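Local structure of phenol hydroxylase component phN (Pseudomonas stutzeri, 3U52) at residues Phe178-Asp181 against Ala182-Ala185; Glu293-Glu296 against Val297-Gln301; Thr368-Lys371 against Tyr372-Arg376; His430-Ser433 against Asp434-Asp438. The protein is the diiron- and zinc-containing hydroxylase component of a phenol hydroxylase, a bacterial multicomponent monooxygenase that probably uses dioxygen to hydroxylate phenol. One frame throughout, in Å; residues are numbered along the deposited sequence.

Contact 1. Residues Phe178-Asp181 against Ala182-Ala185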
loop_
_atom_site.group_PDB
_atom_site.type_symbol
_atom_site.label_atom_id
_atom_site.label_comp_id
_atom_site.label_asym_id
_atom_site.label_seq_id
_atom_site.Cartn_x
_atom_site.Cartn_y
_atom_site.Cartn_z
ATOM N N PHE A 178 -19.504 1.300 30.414
ATOM C CA PHE A 178 -20.480 1.069 29.303
ATOM C C PHE A 178 -20.323 -0.345 28.766
ATOM O O PHE A 178 -21.300 -1.123 28.652
ATOM C CB PHE A 178 -20.244 2.086 28.131
ATOM C CG PHE A 178 -21.137 1.851 26.947
ATOM C CD1 PHE A 178 -20.760 0.981 25.939
ATOM C CD2 PHE A 178 -22.346 2.545 26.821
ATOM C CE1 PHE A 178 -21.615 0.748 24.833
ATOM C CE2 PHE A 178 -23.217 2.356 25.699
ATOM C CZ PHE A 178 -22.877 1.442 24.746
ATOM N N PHE A 179 -19.080 -0.700 28.426
ATOM C CA PHE A 179 -18.880 -2.035 27.887
ATOM C C PHE A 179 -18.907 -3.186 28.926
ATOM O O PHE A 179 -19.259 -4.309 28.566
ATOM C CB PHE A 179 -17.581 -2.104 27.023
ATOM C CG PHE A 179 -17.829 -2.738 25.684
ATOM C CD1 PHE A 179 -18.261 -1.985 24.623
ATOM C CD2 PHE A 179 -17.677 -4.111 25.523
ATOM C CE1 PHE A 179 -18.561 -2.585 23.363
ATOM C CE2 PHE A 179 -17.941 -4.731 24.290
ATOM C CZ PHE A 179 -18.387 -3.970 23.210
ATOM N N ASP A 180 -18.487 -2.922 30.169
ATOM C CA ASP A 180 -18.607 -3.918 31.271
ATOM C C ASP A 180 -20.076 -4.225 31.491
ATOM O O ASP A 180 -20.410 -5.351 31.687
ATOM C CB ASP A 180 -17.993 -3.416 32.566
ATOM C CG ASP A 180 -16.481 -3.547 32.602
ATOM O OD1 ASP A 180 -15.864 -4.028 31.594
ATOM O OD2 ASP A 180 -15.867 -3.176 33.658
ATOM N N ASP A 181 -20.945 -3.217 31.434
ATOM C CA ASP A 181 -22.398 -3.378 31.585
ATOM C C ASP A 181 -22.910 -4.334 30.516
ATOM O O ASP A 181 -23.553 -5.340 30.840
ATOM C CB ASP A 181 -23.029 -1.971 31.544
ATOM C CG ASP A 181 -24.528 -1.926 31.899
ATOM O OD1 ASP A 181 -25.238 -2.930 31.795
ATOM O OD2 ASP A 181 -25.001 -0.816 32.232
ATOM N N ALA A 182 -22.548 -4.090 29.237
ATOM C CA ALA A 182 -22.979 -4.979 28.140
ATOM C C ALA A 182 -22.449 -6.414 28.266
ATOM O O ALA A 182 -23.197 -7.355 28.057
ATOM C CB ALA A 182 -22.572 -4.376 26.742
ATOM N N ARG A 183 -21.172 -6.572 28.590
ATOM C CA ARG A 183 -20.602 -7.935 28.679
ATOM C C ARG A 183 -21.025 -8.726 29.963
ATOM O O ARG A 183 -21.005 -9.955 29.983
ATOM C CB ARG A 183 -19.105 -7.859 28.614
ATOM C CG ARG A 183 -18.569 -7.437 27.232
ATOM C CD ARG A 183 -17.164 -7.960 27.104
ATOM N NE ARG A 183 -16.254 -7.217 27.955
ATOM C CZ ARG A 183 -15.153 -7.704 28.530
ATOM N NH1 ARG A 183 -14.391 -6.900 29.272
ATOM N NH2 ARG A 183 -14.825 -8.985 28.411
ATOM N N SER A 184 -21.436 -8.019 31.012
ATOM C CA SER A 184 -22.003 -8.707 32.139
ATOM C C SER A 184 -23.461 -9.103 31.954
ATOM O O SER A 184 -23.984 -9.939 32.710
ATOM C CB SER A 184 -21.783 -7.901 33.386
ATOM O OG SER A 184 -22.466 -6.677 33.315
ATOM N N ALA A 185 -24.129 -8.469 30.984
ATOM C CA ALA A 185 -25.518 -8.723 30.649
ATOM C C ALA A 185 -25.569 -10.083 29.907
ATOM O O ALA A 185 -24.521 -10.616 29.514
ATOM C CB ALA A 185 -26.039 -7.612 29.749
#

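Contact 2. Residues Glu293-Glu296 against Val297-Gln301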
loop_
_atom_site.group_PDB
_atom_site.type_symbol
_atom_site.label_atom_id
_atom_site.label_comp_id
_atom_site.label_asym_id
_atom_site.label_seq_id
_atom_site.Cartn_x
_atom_site.Cartn_y
_atom_site.Cartn_z
ATOM N N GLU A 293 -25.172 19.594 14.562
ATOM C CA GLU A 293 -25.477 19.155 13.197
ATOM C C GLU A 293 -25.362 17.637 13.031
ATOM O O GLU A 293 -26.165 17.051 12.312
ATOM C CB GLU A 293 -24.526 19.823 12.179
ATOM C CG GLU A 293 -24.862 21.298 11.849
ATOM C CD GLU A 293 -23.718 22.058 11.172
ATOM O OE1 GLU A 293 -22.537 21.631 11.255
ATOM O OE2 GLU A 293 -24.010 23.106 10.537
ATOM N N ALA A 294 -24.314 17.021 13.592
ATOM C CA ALA A 294 -24.168 15.563 13.577
ATOM C C ALA A 294 -25.331 14.845 14.280
ATOM O O ALA A 294 -25.884 13.872 13.752
ATOM C CB ALA A 294 -22.809 15.161 14.216
ATOM N N TRP A 295 -25.714 15.310 15.467
ATOM C CA TRP A 295 -26.864 14.731 16.171
ATOM C C TRP A 295 -28.160 14.813 15.352
ATOM O O TRP A 295 -28.945 13.842 15.264
ATOM C CB TRP A 295 -27.116 15.409 17.538
ATOM C CG TRP A 295 -28.141 14.676 18.325
ATOM C CD1 TRP A 295 -29.475 15.045 18.511
ATOM C CD2 TRP A 295 -27.970 13.443 19.054
ATOM N NE1 TRP A 295 -30.120 14.094 19.305
ATOM C CE2 TRP A 295 -29.233 13.111 19.637
ATOM C CE3 TRP A 295 -26.877 12.563 19.261
ATOM C CZ2 TRP A 295 -29.418 11.951 20.429
ATOM C CZ3 TRP A 295 -27.085 11.383 20.032
ATOM C CH2 TRP A 295 -28.342 11.103 20.600
ATOM N N GLU A 296 -28.401 15.997 14.801
ATOM C CA GLU A 296 -29.579 16.260 14.017
ATOM C C GLU A 296 -29.703 15.366 12.768
ATOM O O GLU A 296 -30.792 14.866 12.434
ATOM C CB GLU A 296 -29.521 17.723 13.629
ATOM C CG GLU A 296 -30.845 18.281 13.190
ATOM C CD GLU A 296 -30.821 19.815 13.124
ATOM O OE1 GLU A 296 -31.416 20.345 12.154
ATOM O OE2 GLU A 296 -30.191 20.470 14.007
ATOM N N VAL A 297 -28.599 15.149 12.071
ATOM C CA VAL A 297 -28.626 14.308 10.888
ATOM C C VAL A 297 -28.623 12.831 11.240
ATOM O O VAL A 297 -29.454 12.066 10.765
ATOM C CB VAL A 297 -27.430 14.663 9.963
ATOM C CG1 VAL A 297 -27.346 13.692 8.743
ATOM C CG2 VAL A 297 -27.575 16.126 9.531
ATOM N N TYR A 298 -27.695 12.414 12.087
ATOM C CA TYR A 298 -27.503 10.996 12.294
ATOM C C TYR A 298 -28.501 10.396 13.259
ATOM O O TYR A 298 -28.863 9.243 13.115
ATOM C CB TYR A 298 -26.056 10.676 12.688
ATOM C CG TYR A 298 -25.133 11.058 11.573
ATOM C CD1 TYR A 298 -24.243 12.106 11.714
ATOM C CD2 TYR A 298 -25.188 10.391 10.350
ATOM C CE1 TYR A 298 -23.408 12.470 10.665
ATOM C CE2 TYR A 298 -24.372 10.744 9.299
ATOM C CZ TYR A 298 -23.485 11.782 9.457
ATOM O OH TYR A 298 -22.658 12.140 8.402
ATOM N N TYR A 299 -28.945 11.158 14.243
ATOM C CA TYR A 299 -29.925 10.605 15.134
ATOM C C TYR A 299 -31.289 11.153 14.820
ATOM O O TYR A 299 -32.216 10.366 14.618
ATOM C CB TYR A 299 -29.605 10.805 16.645
ATOM C CG TYR A 299 -30.707 10.171 17.467
ATOM C CD1 TYR A 299 -31.759 10.944 17.990
ATOM C CD2 TYR A 299 -30.759 8.773 17.631
ATOM C CE1 TYR A 299 -32.821 10.350 18.658
ATOM C CE2 TYR A 299 -31.813 8.182 18.295
ATOM C CZ TYR A 299 -32.841 8.958 18.791
ATOM O OH TYR A 299 -33.859 8.318 19.500
ATOM N N GLU A 300 -31.480 12.464 14.813
ATOM C CA GLU A 300 -32.875 12.944 14.698
ATOM C C GLU A 300 -33.525 12.527 13.344
ATOM O O GLU A 300 -34.643 12.023 13.321
ATOM C CB GLU A 300 -32.989 14.449 14.950
ATOM C CG GLU A 300 -32.753 14.806 16.417
ATOM C CD GLU A 300 -32.852 16.294 16.688
ATOM O OE1 GLU A 300 -31.984 16.833 17.404
ATOM O OE2 GLU A 300 -33.788 16.920 16.165
ATOM N N GLN A 301 -32.797 12.673 12.240
ATOM C CA GLN A 301 -33.340 12.318 10.926
ATOM C C GLN A 301 -33.287 10.833 10.667
ATOM O O GLN A 301 -34.334 10.184 10.499
ATOM C CB GLN A 301 -32.636 13.129 9.829
ATOM C CG GLN A 301 -33.026 14.626 9.924
ATOM C CD GLN A 301 -32.303 15.560 8.951
ATOM O OE1 GLN A 301 -31.482 15.143 8.096
ATOM N NE2 GLN A 301 -32.607 16.853 9.082
#

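Contact 3. Residues Thr368-Lys371 against Tyr372-Arg376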
loop_
_atom_site.group_PDB
_atom_site.type_symbol
_atom_site.label_atom_id
_atom_site.label_comp_id
_atom_site.label_asym_id
_atom_site.label_seq_id
_atom_site.Cartn_x
_atom_site.Cartn_y
_atom_site.Cartn_z
ATOM N N THR A 368 -27.155 29.484 22.413
ATOM C CA THR A 368 -26.470 29.097 23.677
ATOM C C THR A 368 -25.009 29.553 23.870
ATOM O O THR A 368 -24.609 29.838 25.002
ATOM C CB THR A 368 -26.472 27.572 23.866
ATOM O OG1 THR A 368 -25.829 26.946 22.736
ATOM C CG2 THR A 368 -27.921 27.033 23.992
ATOM N N PHE A 369 -24.210 29.630 22.803
ATOM C CA PHE A 369 -22.795 29.824 23.018
ATOM C C PHE A 369 -22.458 31.186 23.613
ATOM O O PHE A 369 -21.718 31.261 24.602
ATOM C CB PHE A 369 -21.961 29.579 21.775
ATOM C CG PHE A 369 -20.469 29.589 22.056
ATOM C CD1 PHE A 369 -19.837 28.478 22.627
ATOM C CD2 PHE A 369 -19.701 30.718 21.749
ATOM C CE1 PHE A 369 -18.462 28.511 22.893
ATOM C CE2 PHE A 369 -18.313 30.754 22.000
ATOM C CZ PHE A 369 -17.707 29.631 22.571
ATOM N N ASP A 370 -22.989 32.258 23.027
ATOM C CA ASP A 370 -22.671 33.602 23.515
ATOM C C ASP A 370 -23.245 33.869 24.879
ATOM O O ASP A 370 -22.623 34.556 25.692
ATOM C CB ASP A 370 -23.107 34.670 22.510
ATOM C CG ASP A 370 -22.227 34.678 21.267
ATOM O OD1 ASP A 370 -21.124 34.097 21.296
ATOM O OD2 ASP A 370 -22.623 35.275 20.251
ATOM N N LYS A 371 -24.420 33.296 25.141
ATOM C CA LYS A 371 -25.085 33.480 26.428
ATOM C C LYS A 371 -24.381 32.743 27.573
ATOM O O LYS A 371 -24.127 33.314 28.651
ATOM C CB LYS A 371 -26.529 32.988 26.347
ATOM C CG LYS A 371 -27.391 33.439 27.538
ATOM C CD LYS A 371 -28.885 33.284 27.252
ATOM C CE LYS A 371 -29.315 33.944 25.907
ATOM N NZ LYS A 371 -30.801 33.830 25.648
ATOM N N TYR A 372 -24.082 31.460 27.361
ATOM C CA TYR A 372 -23.627 30.588 28.457
ATOM C C TYR A 372 -22.167 30.237 28.403
ATOM O O TYR A 372 -21.593 29.972 29.450
ATOM C CB TYR A 372 -24.445 29.281 28.536
ATOM C CG TYR A 372 -25.922 29.480 28.710
ATOM C CD1 TYR A 372 -26.810 29.212 27.666
ATOM C CD2 TYR A 372 -26.427 29.960 29.892
ATOM C CE1 TYR A 372 -28.190 29.393 27.822
ATOM C CE2 TYR A 372 -27.786 30.166 30.070
ATOM C CZ TYR A 372 -28.665 29.889 29.026
ATOM O OH TYR A 372 -30.012 30.109 29.258
ATOM N N TYR A 373 -21.549 30.205 27.217
ATOM C CA TYR A 373 -20.203 29.630 27.122
ATOM C C TYR A 373 -19.060 30.581 26.815
ATOM O O TYR A 373 -18.010 30.507 27.459
ATOM C CB TYR A 373 -20.211 28.313 26.281
ATOM C CG TYR A 373 -21.266 27.344 26.812
ATOM C CD1 TYR A 373 -22.420 27.057 26.099
ATOM C CD2 TYR A 373 -21.112 26.749 28.079
ATOM C CE1 TYR A 373 -23.415 26.224 26.622
ATOM C CE2 TYR A 373 -22.091 25.894 28.596
ATOM C CZ TYR A 373 -23.232 25.635 27.878
ATOM O OH TYR A 373 -24.163 24.787 28.458
ATOM N N ARG A 374 -19.257 31.493 25.871
ATOM C CA ARG A 374 -18.269 32.527 25.549
ATOM C C ARG A 374 -17.734 33.266 26.811
ATOM O O ARG A 374 -16.536 33.418 26.944
ATOM C CB ARG A 374 -18.839 33.502 24.500
ATOM C CG ARG A 374 -17.837 34.566 23.980
ATOM C CD ARG A 374 -18.516 35.440 22.935
ATOM N NE ARG A 374 -18.535 34.814 21.619
ATOM C CZ ARG A 374 -17.486 34.806 20.788
ATOM N NH1 ARG A 374 -16.346 35.364 21.161
ATOM N NH2 ARG A 374 -17.573 34.231 19.579
ATOM N N PRO A 375 -18.621 33.695 27.743
ATOM C CA PRO A 375 -18.131 34.380 28.949
ATOM C C PRO A 375 -17.181 33.518 29.814
ATOM O O PRO A 375 -16.310 34.049 30.464
ATOM C CB PRO A 375 -19.394 34.692 29.745
ATOM C CG PRO A 375 -20.563 34.287 28.900
ATOM C CD PRO A 375 -20.099 33.632 27.670
ATOM N N ARG A 376 -17.342 32.189 29.778
ATOM C CA ARG A 376 -16.443 31.297 30.498
ATOM C C ARG A 376 -15.051 31.443 29.947
ATOM O O ARG A 376 -14.109 31.556 30.728
ATOM C CB ARG A 376 -16.842 29.840 30.329
ATOM C CG ARG A 376 -18.238 29.541 30.784
ATOM C CD ARG A 376 -18.520 27.995 30.681
ATOM N NE ARG A 376 -19.839 27.775 31.286
ATOM C CZ ARG A 376 -20.297 26.605 31.700
ATOM N NH1 ARG A 376 -19.546 25.490 31.558
ATOM N NH2 ARG A 376 -21.515 26.559 32.238
#

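Contact 4. Residues His430-Ser433 against Asp434-Asp438. With ZN (zinc ion), chain I.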
loop_
_atom_site.group_PDB
_atom_site.type_symbol
_atom_site.label_atom_id
_atom_site.label_comp_id
_atom_site.label_asym_id
_atom_site.label_seq_id
_atom_site.Cartn_x
_atom_site.Cartn_y
_atom_site.Cartn_z
ATOM N N HIS A 430 -26.479 8.796 43.712
ATOM C CA HIS A 430 -26.654 10.030 42.934
ATOM C C HIS A 430 -26.467 9.780 41.423
ATOM O O HIS A 430 -25.652 8.920 41.003
ATOM C CB HIS A 430 -25.656 11.098 43.391
ATOM C CG HIS A 430 -25.743 11.393 44.864
ATOM N ND1 HIS A 430 -26.465 12.452 45.364
ATOM C CD2 HIS A 430 -25.306 10.694 45.940
ATOM C CE1 HIS A 430 -26.411 12.434 46.687
ATOM N NE2 HIS A 430 -25.717 11.376 47.061
ATOM N N PHE A 431 -27.173 10.593 40.630
ATOM C CA PHE A 431 -27.244 10.467 39.154
ATOM C C PHE A 431 -27.124 11.831 38.477
ATOM O O PHE A 431 -27.447 12.855 39.085
ATOM C CB PHE A 431 -28.566 9.785 38.759
ATOM C CG PHE A 431 -28.839 8.558 39.569
ATOM C CD1 PHE A 431 -28.164 7.367 39.298
ATOM C CD2 PHE A 431 -29.660 8.624 40.692
ATOM C CE1 PHE A 431 -28.351 6.227 40.130
ATOM C CE2 PHE A 431 -29.894 7.465 41.507
ATOM C CZ PHE A 431 -29.224 6.299 41.240
ATOM N N CYS A 432 -26.723 11.831 37.198
ATOM C CA CYS A 432 -26.618 13.084 36.423
ATOM C C CYS A 432 -27.973 13.512 35.791
ATOM O O CYS A 432 -28.064 14.634 35.247
ATOM C CB CYS A 432 -25.611 12.873 35.306
ATOM S SG CYS A 432 -26.160 11.595 34.115
ATOM N N SER A 433 -28.982 12.646 35.828
ATOM C CA SER A 433 -30.207 12.814 35.057
ATOM C C SER A 433 -31.276 11.792 35.445
ATOM O O SER A 433 -30.984 10.813 36.120
ATOM C CB SER A 433 -29.909 12.559 33.586
ATOM O OG SER A 433 -29.332 11.245 33.476
ATOM N N ASP A 434 -32.501 12.006 34.949
ATOM C CA ASP A 434 -33.590 11.046 35.056
ATOM C C ASP A 434 -33.234 9.799 34.279
ATOM O O ASP A 434 -33.632 8.721 34.662
ATOM C CB ASP A 434 -34.892 11.619 34.505
ATOM C CG ASP A 434 -35.486 12.728 35.396
ATOM O OD1 ASP A 434 -35.576 12.559 36.632
ATOM O OD2 ASP A 434 -35.880 13.760 34.832
ATOM N N GLY A 435 -32.519 9.922 33.173
ATOM C CA GLY A 435 -32.291 8.746 32.334
ATOM C C GLY A 435 -31.455 7.708 33.065
ATOM O O GLY A 435 -31.767 6.525 33.027
ATOM N N CYS A 436 -30.414 8.171 33.758
ATOM C CA CYS A 436 -29.532 7.305 34.548
ATOM C C CYS A 436 -30.238 6.832 35.819
ATOM O O CYS A 436 -30.124 5.695 36.209
ATOM C CB CYS A 436 -28.252 8.043 34.869
ATOM S SG CYS A 436 -27.026 8.073 33.455
ATOM N N CYS A 437 -31.018 7.706 36.431
ATOM C CA CYS A 437 -31.844 7.304 37.570
ATOM C C CYS A 437 -32.739 6.117 37.229
ATOM O O CYS A 437 -32.786 5.149 37.985
ATOM C CB CYS A 437 -32.644 8.516 38.119
ATOM S SG CYS A 437 -33.422 8.117 39.736
ATOM N N ASP A 438 -33.449 6.149 36.090
ATOM C CA ASP A 438 -34.353 5.068 35.721
ATOM C C ASP A 438 -33.657 3.751 35.435
ATOM O O ASP A 438 -34.199 2.683 35.707
ATOM C CB ASP A 438 -35.173 5.431 34.496
ATOM C CG ASP A 438 -36.288 6.411 34.810
ATOM O OD1 ASP A 438 -36.442 6.815 36.006
ATOM O OD2 ASP A 438 -36.979 6.791 33.838
HETATM ZN ZN ZN I . -25.390 9.367 34.302
#

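Contact 1. Residues Phe178-Asp181 against Ala182-Ala185
Arg183 lays the first carbons of its side chain against the ring of Phe179, one helical turn earlier, and illustrates how the stem of an arginine can serve as apolar surface. Arg183 CG comes within 3.8 Å of Phe179 CD2, the two side chains crossing at about a right angle. With CG anti to the carbonyl carbon and beside its own backbone N (chi1 -69°), the stem also lies against the preceding turn, Arg183 CG being 3.5 Å from Phe179 O. The backbone is equally close-knit here: Arg183 N donates to Phe179 O at 3.0 Å and Ser184 N to Asp180 O at 2.9 Å. Beyond this the helix is ending, and the bond from Ala185 N to Asp181 O, at 3.2 Å, is weak.

The polar fringe is much looser. Asp180 OD1 and Arg183 NH1 form a long salt bridge of 4.0 Å, their flat groups turned 56° apart. Each has a firmer partner on the chain of another protein, Asp180 OD2 meeting its backbone and Arg183 NH2 a polar side chain; Arg183 NE is buried without a partner. A leucine in place of Arg183 would probably leave Asp180 without its distant countercharge and the polar side chain of the other protein without its mate.

Phe178-Ser184 form the last turns of helix 173-184, with Phe179 packed on helices 105-121 and 187-216, and Phe178 and Ala182 against helix 254-283. Asp181 turns elsewhere, bridging to Lys264 and Arg268 of helix 254-283 and to Lys446 and, by a hydrogen bond, Tyr447 of helix 444-447.

Contact 2. Residues Glu293-Glu296 against Val297-Gln301
Where Trp295 meets Tyr299 and Glu300, the helix widens: Trp295 O accepts from Tyr299 N and from Glu300 N, both at 2.9 Å, the first donor standing above the carbonyl plane and the second lying in it. The wider spacing carries on into the next bond, Gln301 N to Glu296 O at 3.0 Å.

The side chains of Trp295 and Tyr299 run side by side and point the same way, each with CG anti to its backbone N (chi1 -171° for Trp295). Tyr299 CB sits over the centre of the six-membered ring of Trp295, a CH-pi contact 3.8 Å from the ring centroid. The tyrosine ring is slid outward from there, with its plane 28° from that of the indole and little overlap; its closest atom, Tyr299 CD1, is 3.5 Å from Trp295 CZ2. This is a pi-type turn within helix 291-310; the one residue more enclosed by each i+5 bond is consistent with one tryptophan meeting partners four and five places on.

Glu300, the partner five places on, comes to the edge of the indole rather than its face, Glu300 OE1 lying 3.3 Å from Trp295 CD1 in the ring plane. Lys328 pairs with the same oxygen, while Trp295 NE1 donates to Asn325 and Tyr299 OH is hydrogen-bonded to Gln321. Tyr298 leans back along the preceding turn, its CD1 3.2 Å from Ala294 O.

Contact 3. Residues Thr368-Lys371 against Tyr372-Arg376
Phe369 and Arg374 meet five residues apart: the phenylalanine, with CG anti to its backbone N (chi1 -172°), carries its ring over the next turn, where Arg374 N lies over the centre of one face and Arg374 CB comes 3.8 Å from Phe369 CE2. Arg374 takes the same anti first torsion, runs straight to CD and bends at chi3 (-82°), which brings NE to Asp370. The salt bridge is short, Arg374 NE to Asp370 OD1 2.7 Å, with the oxygen in the guanidinium plane but met from above the carboxylate plane. Asp359 and Ser362 hold Arg374 NH2.

Lys371 and Tyr372 lie side by side, pointing the same way, Lys371 CG standing 4.0 Å over the centroid of the Tyr372 ring in a CH-pi contact. A serine at Tyr372 would probably leave the lysine stem without the ring face it lies along, and freer to turn.

Phe369 O takes both Tyr373 N and Arg374 N, each at 2.8 Å, from opposite faces of its plane. Pro375, with no N-H to give, sets its CD 3.3 Å from Asp370 O. Together these mark a pi-type turn in the first turns of helix 369-385, followed by a proline kink.

Contact 4. Residues His430-Ser433 against Asp434-Asp438
Cys432 and Cys436 hold the same zinc ion from either side of Ser433, the N-cap residue of helix 434-442. The metal bonds come first: Cys432 SG stands 2.4 Å and Cys436 SG 2.3 Å from the zinc, with the two sulfurs 3.7 Å from one another. Their first torsions differ. Cys432 SG lies between its backbone N and carbonyl carbon (chi1 64°), whereas Cys436 SG is anti to the carbonyl carbon (chi1 -80°); with these torsions both sulfurs are directed at one ion. Cys399 and Cys402 complete the four-sulfur site.

Hydrogen bonds fix the chain between them. Ser433 OG accepts from Cys436 N at 3.3 Å in a nearly straight bond (167°), and Ser433 O takes Cys437 N at 3.1 Å. The cap therefore grips the backbone of a zinc ligand. Zinc coordination itself probably keeps Cys436 as thiolate, and the nearby helix start may add to this. The strand-to-helix junction, with one cysteine just before the helix and one in its first turn, supplies half of a four-cysteine zinc site; both residues fall within the YHS domain.

Apolar and sulfur contacts join Phe431 to Cys437. Cys437 CA lies over one face of the Phe431 ring, offset toward the rim, in a CH-pi contact 4.0 Å from its centroid. Cys437 SG approaches the same ring obliquely as a sulfur-aromatic contact, 3.9 Å from Phe431 CD2. Phe440 meets the Phe431 ring as well, and Trp267 and Arg271 of helix 254-283 pack on Ser433.

Followed from the N terminus, the four contacts come in series, and because each joins consecutive residues, each closes just a turn or two of chain; none nests within or crosses another. Contact 1 lies at the end of helix 173-184, contact 2 within helix 291-310, contact 3 at the start of helix 369-385, and contact 4 where strand 427-431 passes into helix 434-442. Contacts 2 and 3 share the pi-type turn. Helix 254-283 is a common neighbour of contacts 1, 2 and 4, relating the helical hydroxylase body to the zinc site. Between centres, contacts 1 and 4 are about 18 Å apart and contacts 1 and 3 about 37 Å, on opposite sides of the chain's centre.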